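Export chaperone SatS (Mycobacterium tuberculosis H37Rv, PDB 6DNM) acts as a chaperone for the SecA2 protein export pathway, probably by assisting proteins on their way to that export machinery. Local coordinates at residues 32-37 / 127-132; 102-107 / 174-179; 136-141 / 180-185; 140-143 / 148-151. All blocks are in the same frame, centred on the assembly; numbering follows the deposited sequence.

Interaction 1: residues 32-37 / 127-132; sequences TLRCYL and LRDIGD
The carboxylate of D129 meets two flat groups: its OD2 stands above one face of the R34 guanidinium, offset toward the rim, while its OD1 lies at the edge of the Y36 ring, in the ring plane. The contact joins the four-stranded mixed sheet that contains strand 29-37 to helix 117-134 in the helical part of the domain, and the backbones stay apart, the nearest CA atoms, those of R34 and D129, being 9.2 Å from each other. The ring of Y36 and the carboxylate are turned 64° against each other, and the two side chains meet nearly at a right angle. R34 adds charge without a directed bond: its NE is 3.9 Å from OD2 of D129, a long salt bridge in which no N-H points at the oxygen. R34 reaches this place because CG stands anti to its backbone N (chi1 -177°) and the chain then bends at chi2 and chi3; D19 forms a second, long and weak ion pair. The carboxylate is buried, and its directed bond across the contact is the one donated by Y36 OH to the syn side of D129 OD2, at 2.6 Å and 18° out of the carboxylate plane.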
loop_
_atom_site.group_PDB
_atom_site.type_symbol
_atom_site.label_atom_id
_atom_site.label_comp_id
_atom_site.label_asym_id
_atom_site.label_seq_id
_atom_site.Cartn_x
_atom_site.Cartn_y
_atom_site.Cartn_z
ATOM N N THR A 32 -7.704 2.517 -2.556
ATOM C CA THR A 32 -8.309 2.014 -1.326
ATOM C C THR A 32 -8.080 3.056 -0.239
ATOM O O THR A 32 -7.578 4.154 -0.512
ATOM C CB THR A 32 -7.798 0.607 -0.967
ATOM O OG1 THR A 32 -8.574 0.075 0.120
ATOM C CG2 THR A 32 -6.323 0.615 -0.565
ATOM N N LEU A 33 -8.469 2.724 0.996
ATOM C CA LEU A 33 -8.259 3.589 2.150
ATOM C C LEU A 33 -7.379 2.883 3.171
ATOM O O LEU A 33 -7.441 1.657 3.328
ATOM C CB LEU A 33 -9.581 3.948 2.852
ATOM C CG LEU A 33 -10.673 4.601 1.999
ATOM C CD1 LEU A 33 -11.921 4.855 2.833
ATOM C CD2 LEU A 33 -10.182 5.904 1.373
ATOM N N ARG A 34 -6.572 3.672 3.883
ATOM C CA ARG A 34 -5.716 3.143 4.932
ATOM C C ARG A 34 -5.598 4.164 6.052
ATOM O O ARG A 34 -5.505 5.368 5.799
ATOM C CB ARG A 34 -4.317 2.855 4.388
ATOM C CG ARG A 34 -3.366 2.219 5.418
ATOM C CD ARG A 34 -2.288 3.206 5.889
ATOM N NE ARG A 34 -1.642 3.791 4.726
ATOM C CZ ARG A 34 -0.899 4.892 4.691
ATOM N NH1 ARG A 34 -0.389 5.302 3.556
ATOM N NH2 ARG A 34 -0.646 5.592 5.776
ATOM N N CYS A 35 -5.596 3.672 7.289
ATOM C CA CYS A 35 -5.346 4.512 8.451
ATOM C C CYS A 35 -4.442 3.757 9.412
ATOM O O CYS A 35 -4.083 2.598 9.182
ATOM C CB CYS A 35 -6.647 4.903 9.155
ATOM S SG CYS A 35 -7.476 3.526 9.947
ATOM N N TYR A 36 -4.073 4.417 10.503
ATOM C CA TYR A 36 -3.338 3.786 11.589
ATOM C C TYR A 36 -4.119 3.970 12.878
ATOM O O TYR A 36 -4.582 5.076 13.178
ATOM C CB TYR A 36 -1.951 4.391 11.729
ATOM C CG TYR A 36 -1.129 4.240 10.477
ATOM C CD1 TYR A 36 -0.449 3.055 10.188
ATOM C CD2 TYR A 36 -1.055 5.270 9.566
ATOM C CE1 TYR A 36 0.306 2.921 9.019
ATOM C CE2 TYR A 36 -0.316 5.149 8.422
ATOM C CZ TYR A 36 0.358 3.977 8.133
ATOM O OH TYR A 36 1.094 3.883 6.962
ATOM N N LEU A 37 -4.282 2.884 13.621
ATOM C CA LEU A 37 -4.952 2.897 14.913
ATOM C C LEU A 37 -3.994 2.259 15.900
ATOM O O LEU A 37 -3.611 1.099 15.718
ATOM C CB LEU A 37 -6.235 2.069 14.841
ATOM C CG LEU A 37 -7.105 2.058 16.094
ATOM C CD1 LEU A 37 -7.476 3.476 16.502
ATOM C CD2 LEU A 37 -8.346 1.228 15.840
ATOM N N LEU A 127 4.407 -2.331 1.741
ATOM C CA LEU A 127 4.548 -3.765 1.981
ATOM C C LEU A 127 4.485 -4.087 3.468
ATOM O O LEU A 127 3.804 -5.033 3.881
ATOM C CB LEU A 127 5.876 -4.250 1.412
ATOM C CG LEU A 127 6.009 -4.258 -0.101
ATOM C CD1 LEU A 127 7.397 -4.706 -0.504
ATOM C CD2 LEU A 127 4.987 -5.176 -0.644
ATOM N N ARG A 128 5.207 -3.322 4.291
ATOM C CA ARG A 128 5.175 -3.563 5.730
ATOM C C ARG A 128 3.772 -3.360 6.281
ATOM O O ARG A 128 3.315 -4.132 7.133
ATOM C CB ARG A 128 6.164 -2.641 6.443
ATOM C CG ARG A 128 7.598 -2.825 6.017
ATOM C CD ARG A 128 8.363 -3.573 7.050
ATOM N NE ARG A 128 9.796 -3.544 6.782
ATOM C CZ ARG A 128 10.621 -4.528 7.111
ATOM N NH1 ARG A 128 10.144 -5.616 7.708
ATOM N NH2 ARG A 128 11.914 -4.422 6.845
ATOM N N ASP A 129 3.067 -2.330 5.797
ATOM C CA ASP A 129 1.694 -2.104 6.245
ATOM C C ASP A 129 0.789 -3.262 5.844
ATOM O O ASP A 129 -0.058 -3.693 6.632
ATOM C CB ASP A 129 1.158 -0.804 5.648
ATOM C CG ASP A 129 1.636 0.436 6.383
ATOM O OD1 ASP A 129 2.266 0.315 7.450
ATOM O OD2 ASP A 129 1.361 1.545 5.882
ATOM N N ILE A 130 0.943 -3.776 4.621
ATOM C CA ILE A 130 0.120 -4.905 4.186
ATOM C C ILE A 130 0.434 -6.138 5.016
ATOM O O ILE A 130 -0.471 -6.871 5.435
ATOM C CB ILE A 130 0.317 -5.179 2.683
ATOM C CG1 ILE A 130 -0.227 -4.023 1.846
ATOM C CG2 ILE A 130 -0.345 -6.500 2.281
ATOM C CD1 ILE A 130 -0.081 -4.272 0.350
ATOM N N GLY A 131 1.718 -6.402 5.257
ATOM C CA GLY A 131 2.076 -7.537 6.090
ATOM C C GLY A 131 1.504 -7.429 7.490
ATOM O O GLY A 131 0.983 -8.405 8.037
ATOM N N ASP A 132 1.570 -6.232 8.080
ATOM C CA ASP A 132 1.037 -6.049 9.424
ATOM C C ASP A 132 -0.477 -6.232 9.437
ATOM O O ASP A 132 -1.022 -6.922 10.307
ATOM C CB ASP A 132 1.404 -4.658 9.945
ATOM C CG ASP A 132 2.895 -4.499 10.221
ATOM O OD1 ASP A 132 3.659 -5.483 10.097
ATOM O OD2 ASP A 132 3.308 -3.371 10.561
#

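Interaction 2: residues 102-107 / 174-179; sequences SGLVDD and REWEKL
W176 lays its indole against the first turn of helix 104-110, with L104 at the six-membered ring and V105 at the pyrrole. CB of L104 sits above one face of the indole, offset toward its rim, and CD1 of the same leucine reaches CZ2 of W176 at 3.7 Å from an oblique direction. V105 also approaches obliquely, its CB lying 3.6 Å from CD1 of W176. The indole can span both residues because chi1 of W176, near trans at 173°, swings the ring out from helix 170-185 toward the facing helix. Next to it, the methyl CG2 of V105 packs on the aliphatic part of E177, 3.6 Å from CG, and the extended glutamate chain carries its carboxylate to the margin of the contact.

This is helix-to-helix packing at the beginning of helix 104-110, where G103 occupies the N-cap position and the backbone N of D107 bonds to G103 O. V105 N, in that first turn, still needs an acceptor, and a water supplies it at 3.0 Å. The same water accepts a weak bond of 3.4 Å from W176 NE1, which also has a weak bond to E180. F108 meets the indole with its ring plane inclined, and L127 and L149 touch W176 from two further helices. No direct hydrogen bond joins the two segments: apolar packing carries the contact, while the bridging water lets the indole nitrogen and a helix-start amide share one acceptor.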
loop_
_atom_site.group_PDB
_atom_site.type_symbol
_atom_site.label_atom_id
_atom_site.label_comp_id
_atom_site.label_asym_id
_atom_site.label_seq_id
_atom_site.Cartn_x
_atom_site.Cartn_y
_atom_site.Cartn_z
ATOM N N SER A 102 5.280 -1.353 -9.846
ATOM C CA SER A 102 5.608 -1.544 -11.257
ATOM C C SER A 102 7.102 -1.436 -11.525
ATOM O O SER A 102 7.755 -0.479 -11.109
ATOM C CB SER A 102 4.900 -0.457 -12.060
ATOM O OG SER A 102 3.576 -0.300 -11.606
ATOM N N GLY A 103 7.626 -2.409 -12.273
ATOM C CA GLY A 103 8.995 -2.397 -12.718
ATOM C C GLY A 103 10.025 -2.904 -11.731
ATOM O O GLY A 103 11.152 -3.199 -12.143
ATOM N N LEU A 104 9.694 -3.009 -10.439
ATOM C CA LEU A 104 10.714 -3.398 -9.469
ATOM C C LEU A 104 11.279 -4.778 -9.782
ATOM O O LEU A 104 12.484 -5.008 -9.633
ATOM C CB LEU A 104 10.149 -3.360 -8.050
ATOM C CG LEU A 104 9.887 -1.965 -7.471
ATOM C CD1 LEU A 104 9.196 -2.076 -6.128
ATOM C CD2 LEU A 104 11.177 -1.163 -7.354
ATOM N N VAL A 105 10.430 -5.701 -10.247
ATOM C CA VAL A 105 10.904 -7.047 -10.566
ATOM C C VAL A 105 11.979 -7.005 -11.647
ATOM O O VAL A 105 12.951 -7.772 -11.612
ATOM C CB VAL A 105 9.723 -7.969 -10.937
ATOM C CG1 VAL A 105 9.027 -7.494 -12.215
ATOM C CG2 VAL A 105 10.195 -9.411 -11.072
ATOM N N ASP A 106 11.826 -6.110 -12.620
ATOM C CA ASP A 106 12.817 -5.968 -13.682
ATOM C C ASP A 106 14.056 -5.245 -13.177
ATOM O O ASP A 106 15.180 -5.624 -13.521
ATOM C CB ASP A 106 12.196 -5.242 -14.879
ATOM C CG ASP A 106 10.975 -5.959 -15.418
ATOM O OD1 ASP A 106 9.883 -5.355 -15.422
ATOM O OD2 ASP A 106 11.107 -7.138 -15.809
ATOM N N ASP A 107 13.870 -4.238 -12.317
ATOM C CA ASP A 107 15.010 -3.475 -11.820
ATOM C C ASP A 107 15.902 -4.313 -10.908
ATOM O O ASP A 107 17.131 -4.217 -10.983
ATOM C CB ASP A 107 14.538 -2.207 -11.113
ATOM C CG ASP A 107 13.862 -1.239 -12.060
ATOM O OD1 ASP A 107 14.139 -1.320 -13.275
ATOM O OD2 ASP A 107 13.051 -0.400 -11.601
ATOM N N ARG A 174 13.788 -13.856 -7.568
ATOM C CA ARG A 174 12.885 -14.934 -7.179
ATOM C C ARG A 174 12.151 -14.589 -5.892
ATOM O O ARG A 174 10.936 -14.797 -5.782
ATOM C CB ARG A 174 13.697 -16.215 -6.995
ATOM C CG ARG A 174 12.931 -17.507 -7.176
ATOM C CD ARG A 174 12.214 -17.946 -5.902
ATOM N NE ARG A 174 13.110 -18.270 -4.792
ATOM C CZ ARG A 174 12.844 -17.979 -3.522
ATOM N NH1 ARG A 174 13.705 -18.305 -2.566
ATOM N NH2 ARG A 174 11.710 -17.364 -3.207
ATOM N N GLU A 175 12.870 -14.039 -4.914
ATOM C CA GLU A 175 12.237 -13.693 -3.650
ATOM C C GLU A 175 11.256 -12.540 -3.828
ATOM O O GLU A 175 10.167 -12.546 -3.238
ATOM C CB GLU A 175 13.312 -13.399 -2.599
ATOM C CG GLU A 175 14.047 -14.683 -2.169
ATOM C CD GLU A 175 15.293 -14.457 -1.332
ATOM O OE1 GLU A 175 15.608 -13.300 -0.995
ATOM O OE2 GLU A 175 15.961 -15.465 -0.991
ATOM N N TRP A 176 11.596 -11.564 -4.674
ATOM C CA TRP A 176 10.658 -10.475 -4.929
ATOM C C TRP A 176 9.399 -10.992 -5.606
ATOM O O TRP A 176 8.285 -10.575 -5.265
ATOM C CB TRP A 176 11.290 -9.387 -5.795
ATOM C CG TRP A 176 10.259 -8.377 -6.171
ATOM C CD1 TRP A 176 9.600 -8.280 -7.364
ATOM C CD2 TRP A 176 9.721 -7.356 -5.330
ATOM N NE1 TRP A 176 8.694 -7.249 -7.322
ATOM C CE2 TRP A 176 8.749 -6.666 -6.083
ATOM C CE3 TRP A 176 9.974 -6.949 -4.018
ATOM C CZ2 TRP A 176 8.038 -5.591 -5.568
ATOM C CZ3 TRP A 176 9.267 -5.887 -3.511
ATOM C CH2 TRP A 176 8.309 -5.219 -4.280
ATOM N N GLU A 177 9.558 -11.885 -6.588
ATOM C CA GLU A 177 8.393 -12.427 -7.280
ATOM C C GLU A 177 7.452 -13.123 -6.310
ATOM O O GLU A 177 6.229 -12.980 -6.416
ATOM C CB GLU A 177 8.840 -13.377 -8.388
ATOM C CG GLU A 177 9.418 -12.643 -9.578
ATOM C CD GLU A 177 10.039 -13.558 -10.611
ATOM O OE1 GLU A 177 10.415 -14.697 -10.264
ATOM O OE2 GLU A 177 10.146 -13.126 -11.773
ATOM N N LYS A 178 8.007 -13.866 -5.351
ATOM C CA LYS A 178 7.181 -14.527 -4.347
ATOM C C LYS A 178 6.478 -13.499 -3.472
ATOM O O LYS A 178 5.296 -13.650 -3.141
ATOM C CB LYS A 178 8.061 -15.452 -3.501
ATOM C CG LYS A 178 7.308 -16.459 -2.667
ATOM C CD LYS A 178 8.126 -17.737 -2.528
ATOM C CE LYS A 178 7.438 -18.771 -1.642
ATOM N NZ LYS A 178 6.090 -19.175 -2.140
ATOM N N LEU A 179 7.187 -12.432 -3.113
ATOM C CA LEU A 179 6.593 -11.392 -2.288
ATOM C C LEU A 179 5.486 -10.656 -3.034
ATOM O O LEU A 179 4.431 -10.362 -2.456
ATOM C CB LEU A 179 7.692 -10.446 -1.810
ATOM C CG LEU A 179 7.314 -9.383 -0.783
ATOM C CD1 LEU A 179 6.695 -10.018 0.462
ATOM C CD2 LEU A 179 8.529 -8.560 -0.427
HETATM O O HOH W 1 7.465 -5.419 -9.847
#

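Interaction 3: residues 136-141 / 180-185; sequences DSAVDK and ERFVES
The backbone comes out of a loop and enters helix 138-142 beside helix 170-185, the CA atoms of A138 and F182 approaching to 7.5 Å, and S137 takes the N-cap position. From helix 170-185 a single side chain, F182, makes the contact. Its first torsion (chi1 169°) projects the ring at the start of the facing helix. CB of A138 lies over the centre of one ring face, 3.8 Å from the centroid of F182 and 7° off the normal, a well-centred CH-pi contact. Around this methyl group the approach is oblique: CG2 of V139 comes to 3.9 Å from CE2 of F182, its side chain running nearly at right angles to the phenylalanine, and CG of D136 reaches 3.6 Å from CE1 of F182, with the carboxylate plane inclined to the ring.

D136 has a second task. Its OD2 uses the anti lone pair to accept from the backbone N of A138 at 2.8 Å, with a bent N-H...O angle of 136°. This Asx turn ties the carboxylate to the helix start while its carbon rests near the ring. The side chain of S137, by contrast, makes no capping bond. On the other segment, S185 OG donates to F182 O at 2.7 Å, in the carbonyl plane and on a lone pair. V139 continues the apolar packing to L127 of helix 117-134. The result is a short helix opened by an Asx turn and packed through its first residues onto a long helix in the helical part of the domain.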
loop_
_atom_site.group_PDB
_atom_site.type_symbol
_atom_site.label_atom_id
_atom_site.label_comp_id
_atom_site.label_asym_id
_atom_site.label_seq_id
_atom_site.Cartn_x
_atom_site.Cartn_y
_atom_site.Cartn_z
ATOM N N ASP A 136 0.321 -11.667 8.635
ATOM C CA ASP A 136 1.149 -12.688 8.007
ATOM C C ASP A 136 2.585 -12.189 8.001
ATOM O O ASP A 136 2.842 -11.023 7.688
ATOM C CB ASP A 136 0.688 -12.902 6.558
ATOM C CG ASP A 136 1.273 -14.151 5.928
ATOM O OD1 ASP A 136 0.487 -15.035 5.523
ATOM O OD2 ASP A 136 2.513 -14.249 5.832
ATOM N N SER A 137 3.519 -13.070 8.345
ATOM C CA SER A 137 4.921 -12.691 8.468
ATOM C C SER A 137 5.662 -12.667 7.134
ATOM O O SER A 137 6.879 -12.466 7.137
ATOM C CB SER A 137 5.637 -13.637 9.433
ATOM O OG SER A 137 5.597 -14.965 8.943
ATOM N N ALA A 138 4.973 -12.844 6.005
ATOM C CA ALA A 138 5.671 -13.023 4.732
ATOM C C ALA A 138 6.584 -11.842 4.407
ATOM O O ALA A 138 7.725 -12.031 3.966
ATOM C CB ALA A 138 4.671 -13.262 3.602
ATOM N N VAL A 139 6.102 -10.615 4.613
ATOM C CA VAL A 139 6.911 -9.440 4.289
ATOM C C VAL A 139 8.102 -9.332 5.232
ATOM O O VAL A 139 9.243 -9.149 4.792
ATOM C CB VAL A 139 6.062 -8.155 4.300
ATOM C CG1 VAL A 139 6.951 -6.941 4.025
ATOM C CG2 VAL A 139 4.938 -8.228 3.274
ATOM N N ASP A 140 7.857 -9.425 6.542
ATOM C CA ASP A 140 8.958 -9.325 7.495
ATOM C C ASP A 140 10.033 -10.363 7.203
ATOM O O ASP A 140 11.229 -10.063 7.260
ATOM C CB ASP A 140 8.445 -9.484 8.925
ATOM C CG ASP A 140 7.556 -8.339 9.361
ATOM O OD1 ASP A 140 7.566 -7.270 8.700
ATOM O OD2 ASP A 140 6.853 -8.513 10.375
ATOM N N LYS A 141 9.629 -11.586 6.867
ATOM C CA LYS A 141 10.616 -12.623 6.593
ATOM C C LYS A 141 11.401 -12.307 5.328
ATOM O O LYS A 141 12.629 -12.452 5.293
ATOM C CB LYS A 141 9.919 -13.973 6.467
ATOM C CG LYS A 141 9.468 -14.553 7.785
ATOM C CD LYS A 141 8.702 -15.845 7.562
ATOM C CE LYS A 141 9.536 -17.068 7.891
ATOM N NZ LYS A 141 8.690 -18.145 8.484
ATOM N N GLU A 180 5.690 -10.366 -4.326
ATOM C CA GLU A 180 4.643 -9.698 -5.090
ATOM C C GLU A 180 3.415 -10.589 -5.251
ATOM O O GLU A 180 2.286 -10.083 -5.233
ATOM C CB GLU A 180 5.172 -9.180 -6.437
ATOM C CG GLU A 180 4.174 -8.244 -7.127
ATOM C CD GLU A 180 4.766 -7.368 -8.233
ATOM O OE1 GLU A 180 5.947 -7.540 -8.618
ATOM O OE2 GLU A 180 4.017 -6.494 -8.722
ATOM N N ARG A 181 3.608 -11.911 -5.370
ATOM C CA ARG A 181 2.467 -12.826 -5.383
ATOM C C ARG A 181 1.713 -12.778 -4.062
ATOM O O ARG A 181 0.475 -12.805 -4.043
ATOM C CB ARG A 181 2.928 -14.254 -5.681
ATOM C CG ARG A 181 3.283 -14.516 -7.137
ATOM C CD ARG A 181 3.420 -16.015 -7.409
ATOM N NE ARG A 181 4.546 -16.626 -6.696
ATOM C CZ ARG A 181 5.796 -16.672 -7.148
ATOM N NH1 ARG A 181 6.108 -16.137 -8.323
ATOM N NH2 ARG A 181 6.741 -17.261 -6.426
ATOM N N PHE A 182 2.441 -12.693 -2.944
ATOM C CA PHE A 182 1.779 -12.539 -1.651
ATOM C C PHE A 182 0.942 -11.265 -1.614
ATOM O O PHE A 182 -0.221 -11.279 -1.197
ATOM C CB PHE A 182 2.800 -12.535 -0.512
ATOM C CG PHE A 182 2.212 -12.112 0.802
ATOM C CD1 PHE A 182 1.419 -12.986 1.528
ATOM C CD2 PHE A 182 2.395 -10.821 1.278
ATOM C CE1 PHE A 182 0.845 -12.593 2.723
ATOM C CE2 PHE A 182 1.832 -10.421 2.475
ATOM C CZ PHE A 182 1.049 -11.311 3.197
ATOM N N VAL A 183 1.525 -10.144 -2.042
ATOM C CA VAL A 183 0.786 -8.887 -2.058
ATOM C C VAL A 183 -0.487 -9.025 -2.878
ATOM O O VAL A 183 -1.578 -8.639 -2.434
ATOM C CB VAL A 183 1.677 -7.751 -2.584
ATOM C CG1 VAL A 183 0.856 -6.509 -2.779
ATOM C CG2 VAL A 183 2.812 -7.508 -1.626
ATOM N N GLU A 184 -0.368 -9.581 -4.087
ATOM C CA GLU A 184 -1.543 -9.744 -4.933
ATOM C C GLU A 184 -2.608 -10.599 -4.261
ATOM O O GLU A 184 -3.803 -10.329 -4.416
ATOM C CB GLU A 184 -1.150 -10.324 -6.292
ATOM C CG GLU A 184 -0.330 -9.374 -7.156
ATOM C CD GLU A 184 -1.188 -8.317 -7.828
ATOM O OE1 GLU A 184 -2.415 -8.323 -7.607
ATOM O OE2 GLU A 184 -0.640 -7.485 -8.578
ATOM N N SER A 185 -2.196 -11.606 -3.487
ATOM C CA SER A 185 -3.152 -12.453 -2.784
ATOM C C SER A 185 -3.934 -11.683 -1.726
ATOM O O SER A 185 -5.021 -12.124 -1.334
ATOM C CB SER A 185 -2.435 -13.652 -2.152
ATOM O OG SER A 185 -1.884 -13.332 -0.880
#

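Interaction 4: residues 140-143 / 148-151; sequences DKAL and PLGQ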
loop_
_atom_site.group_PDB
_atom_site.type_symbol
_atom_site.label_atom_id
_atom_site.label_comp_id
_atom_site.label_asym_id
_atom_site.label_seq_id
_atom_site.Cartn_x
_atom_site.Cartn_y
_atom_site.Cartn_z
ATOM N N ASP A 140 7.857 -9.425 6.542
ATOM C CA ASP A 140 8.958 -9.325 7.495
ATOM C C ASP A 140 10.033 -10.363 7.203
ATOM O O ASP A 140 11.229 -10.063 7.260
ATOM C CB ASP A 140 8.445 -9.484 8.925
ATOM C CG ASP A 140 7.556 -8.339 9.361
ATOM O OD1 ASP A 140 7.566 -7.270 8.700
ATOM O OD2 ASP A 140 6.853 -8.513 10.375
ATOM N N LYS A 141 9.629 -11.586 6.867
ATOM C CA LYS A 141 10.616 -12.623 6.593
ATOM C C LYS A 141 11.401 -12.307 5.328
ATOM O O LYS A 141 12.629 -12.452 5.293
ATOM C CB LYS A 141 9.919 -13.973 6.467
ATOM C CG LYS A 141 9.468 -14.553 7.785
ATOM C CD LYS A 141 8.702 -15.845 7.562
ATOM C CE LYS A 141 9.536 -17.068 7.891
ATOM N NZ LYS A 141 8.690 -18.145 8.484
ATOM N N ALA A 142 10.706 -11.901 4.267
ATOM C CA ALA A 142 11.381 -11.679 2.992
ATOM C C ALA A 142 12.378 -10.533 3.074
ATOM O O ALA A 142 13.398 -10.541 2.371
ATOM C CB ALA A 142 10.355 -11.396 1.894
ATOM N N LEU A 143 12.115 -9.550 3.924
ATOM C CA LEU A 143 12.976 -8.385 4.044
ATOM C C LEU A 143 14.065 -8.551 5.102
ATOM O O LEU A 143 14.809 -7.602 5.356
ATOM C CB LEU A 143 12.137 -7.124 4.298
ATOM C CG LEU A 143 11.192 -6.722 3.158
ATOM C CD1 LEU A 143 10.436 -5.453 3.517
ATOM C CD2 LEU A 143 11.938 -6.562 1.821
ATOM N N PRO A 148 18.813 -12.720 0.256
ATOM C CA PRO A 148 19.185 -11.920 -0.929
ATOM C C PRO A 148 18.337 -10.672 -1.138
ATOM O O PRO A 148 18.878 -9.574 -1.325
ATOM C CB PRO A 148 19.053 -12.932 -2.077
ATOM C CG PRO A 148 19.392 -14.249 -1.432
ATOM C CD PRO A 148 18.839 -14.171 -0.020
ATOM N N LEU A 149 17.009 -10.801 -1.092
ATOM C CA LEU A 149 16.157 -9.635 -1.306
ATOM C C LEU A 149 16.314 -8.619 -0.178
ATOM O O LEU A 149 16.451 -7.419 -0.432
ATOM C CB LEU A 149 14.700 -10.060 -1.452
ATOM C CG LEU A 149 13.720 -8.903 -1.637
ATOM C CD1 LEU A 149 14.001 -8.138 -2.922
ATOM C CD2 LEU A 149 12.293 -9.414 -1.621
ATOM N N GLY A 150 16.266 -9.077 1.078
ATOM C CA GLY A 150 16.388 -8.152 2.195
ATOM C C GLY A 150 17.712 -7.415 2.191
ATOM O O GLY A 150 17.771 -6.221 2.489
ATOM N N GLN A 151 18.788 -8.116 1.827
ATOM C CA GLN A 151 20.100 -7.487 1.706
ATOM C C GLN A 151 20.108 -6.434 0.596
ATOM O O GLN A 151 20.640 -5.327 0.768
ATOM C CB GLN A 151 21.124 -8.589 1.436
ATOM C CG GLN A 151 22.515 -8.156 1.096
ATOM C CD GLN A 151 23.342 -9.333 0.607
ATOM O OE1 GLN A 151 23.547 -9.501 -0.598
ATOM N NE2 GLN A 151 23.815 -10.165 1.540
HETATM O O HOH W 2 15.521 -5.314 3.873
#
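Close backbone packing defines this contact between two consecutive helices joined by a short loop, in which the end of helix 138-142 meets the start of helix 148-157. The CA atoms of L143 and G150 come to 3.9 Å of each other, and G150, having no side chain, brings its CA directly against O of L143. Main-chain atoms consequently do much of the touching. CA of G150 sits 3.6 Å from O of L143 in a CA-H...O contact with an angle of 123° at the hydrogen, and O of A142 lies 4.1 Å from CB of L149.

Side chains contribute more loosely. CD2 of L149 stands 4.5 Å from CB of A142 and equally far from CD2 of L143. A trans first torsion (chi1 178°) extends the methyl groups of L149 toward the apolar interior, where L179 of helix 170-185 touches both L149 and A142; V124 and R128 of helix 117-134 adjoin L143. A water completes the junction by donating to two carbonyl oxygens, one from the residue after helix 138-142 and one from the first turn of helix 148-157: O of L143 and O of G150, each at 2.8 Å.

Overall arrangement
Interactions 2, 3 and 4 lie together in the helical part of the domain, their centres 11 to 12 Å apart, whereas interaction 1 joins that part to the four-stranded sheet, about 20 Å from interaction 2 between centres and 13 Å from interaction 3. Helix 170-185 serves both interactions 2 and 3, and helix 138-142 both 3 and 4. L127, in the 127-132 segment, touches L179 of interaction 2 (CD1 to CD2, 4.0 Å) and also V183 of interaction 3. A salt bridge of 3.2 Å from R128 NH1 to D140 OD1 links interaction 1 to the residues shared by interactions 3 and 4. E175 OE1 probably bonds to L149 N, connecting interactions 2 and 4.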